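Aromatic-amino-acid transaminase TyrB (Burkholderia cenocepacia K56-2Valvano, PDB 4WD2) probably catalyses the pyridoxal-phosphate-dependent transfer of amino groups between aromatic amino acids and 2-oxo acids, as a class I/II aminotransferase. Local coordinates at residues L89-G92 with A93-A97. Residues are numbered along the deposited sequence; the frame is centred on the assembly and turned at random.
Sequences LVFG and ADHPA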
loop_
_atom_site.group_PDB
_atom_site.type_symbol
_atom_site.label_atom_id
_atom_site.label_comp_id
_atom_site.label_asym_id
_atom_site.label_seq_id
_atom_site.Cartn_x
_atom_site.Cartn_y
_atom_site.Cartn_z
ATOM N N LEU A 89 5.249 -20.693 6.598
ATOM C CA LEU A 89 6.351 -20.743 5.643
ATOM C C LEU A 89 7.631 -20.163 6.228
ATOM O O LEU A 89 8.710 -20.728 6.065
ATOM C CB LEU A 89 5.984 -19.985 4.366
ATOM C CG LEU A 89 7.122 -19.749 3.373
ATOM C CD1 LEU A 89 7.608 -21.059 2.761
ATOM C CD2 LEU A 89 6.660 -18.792 2.286
ATOM N N VAL A 90 7.506 -19.028 6.908
ATOM C CA VAL A 90 8.670 -18.325 7.436
ATOM C C VAL A 90 9.298 -19.015 8.649
ATOM O O VAL A 90 10.517 -19.162 8.712
ATOM C CB VAL A 90 8.316 -16.878 7.819
ATOM C CG1 VAL A 90 9.480 -16.210 8.556
ATOM C CG2 VAL A 90 7.956 -16.082 6.578
ATOM N N PHE A 91 8.477 -19.436 9.607
ATOM C CA PHE A 91 9.004 -19.972 10.862
ATOM C C PHE A 91 9.043 -21.497 10.889
ATOM O O PHE A 91 9.684 -22.092 11.759
ATOM C CB PHE A 91 8.178 -19.464 12.051
ATOM C CG PHE A 91 8.257 -17.973 12.252
ATOM C CD1 PHE A 91 7.365 -17.125 11.612
ATOM C CD2 PHE A 91 9.218 -17.423 13.084
ATOM C CE1 PHE A 91 7.439 -15.755 11.786
ATOM C CE2 PHE A 91 9.291 -16.047 13.268
ATOM C CZ PHE A 91 8.404 -15.215 12.614
ATOM N N GLY A 92 8.360 -22.121 9.938
ATOM C CA GLY A 92 8.177 -23.557 9.957
ATOM C C GLY A 92 6.895 -23.867 10.699
ATOM O O GLY A 92 6.616 -23.274 11.749
ATOM N N ALA A 93 6.112 -24.792 10.150
ATOM C CA ALA A 93 4.840 -25.203 10.732
ATOM C C ALA A 93 4.956 -25.598 12.199
ATOM O O ALA A 93 4.063 -25.301 12.997
ATOM C CB ALA A 93 4.247 -26.368 9.928
ATOM N N ASP A 94 6.051 -26.267 12.553
ATOM C CA ASP A 94 6.199 -26.819 13.897
ATOM C C ASP A 94 6.900 -25.877 14.880
ATOM O O ASP A 94 7.300 -26.299 15.972
ATOM C CB ASP A 94 6.965 -28.148 13.834
ATOM C CG ASP A 94 8.428 -27.974 13.423
ATOM O OD1 ASP A 94 8.801 -26.890 12.925
ATOM O OD2 ASP A 94 9.210 -28.936 13.597
ATOM N N HIS A 95 7.064 -24.612 14.502
ATOM C CA HIS A 95 7.836 -23.708 15.344
ATOM C C HIS A 95 7.117 -23.477 16.669
ATOM O O HIS A 95 5.915 -23.231 16.680
ATOM C CB HIS A 95 8.097 -22.381 14.644
ATOM C CG HIS A 95 9.231 -21.618 15.242
ATOM N ND1 HIS A 95 9.163 -21.047 16.500
ATOM C CD2 HIS A 95 10.474 -21.353 14.779
ATOM C CE1 HIS A 95 10.310 -20.459 16.774
ATOM N NE2 HIS A 95 11.124 -20.625 15.743
ATOM N N PRO A 96 7.845 -23.588 17.792
ATOM C CA PRO A 96 7.216 -23.440 19.111
ATOM C C PRO A 96 6.609 -22.051 19.345
ATOM O O PRO A 96 5.606 -21.937 20.037
ATOM C CB PRO A 96 8.373 -23.702 20.087
ATOM C CG PRO A 96 9.622 -23.493 19.279
ATOM C CD PRO A 96 9.262 -23.967 17.903
ATOM N N ALA A 97 7.205 -21.012 18.775
ATOM C CA ALA A 97 6.671 -19.664 18.924
ATOM C C ALA A 97 5.345 -19.535 18.188
ATOM O O ALA A 97 4.473 -18.757 18.586
ATOM C CB ALA A 97 7.662 -18.632 18.417
HETATM O O HOH W 1 10.450 -24.418 12.939
#
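Phe91 and His95 form a T-shaped (edge-to-face) aromatic pair: the benzene edge, led by CD2, faces the imidazole, with the planes at 81° and the centroids 5.8 Å apart. Nearer the backbone the two side chains meet at their roots, Phe91 CB lying 3.9 Å from His95 CB. His95 CG stands anti to its own backbone N (chi1 -161°), which carries the ring back over the end of helix 80-91 and sets His95 CD2 3.2 Å from Phe91 O. Beyond the pair, the Phe91 side chain also touches Val236 of helix 234-241, Ile103 of strand 103-108 and Ser267 and Val269 of strand 264-269.

Backbone bonding closes the bend. His95 N donates to Gly92 O at 3.1 Å, across a type I beta turn that runs from Gly92 to His95. Gly92 leaves the helix with positive phi (91°), a conformation that glycine adopts readily. A water links the end of the helix to the turn, donating to Phe91 O at 2.7 Å and to Asp94 OD1 at 3.0 Å.

Both imidazole nitrogens are engaged. ND1 of His95 accepts from Ala97 N at 3.0 Å, the donor almost in the ring plane, while NE2 bonds to the carbonyl O of Arg237; these two bonds fix the rotation of the ring that receives the Phe91 edge. The whole is a tight turn joining two consecutive helices: a glycine ends helix 80-91, a type I turn follows, and His95 serves as side-chain N-cap of helix 96-99, just ahead of strand 103-108, outermost in the large mixed sheet of this chain in the aminotransferase fold.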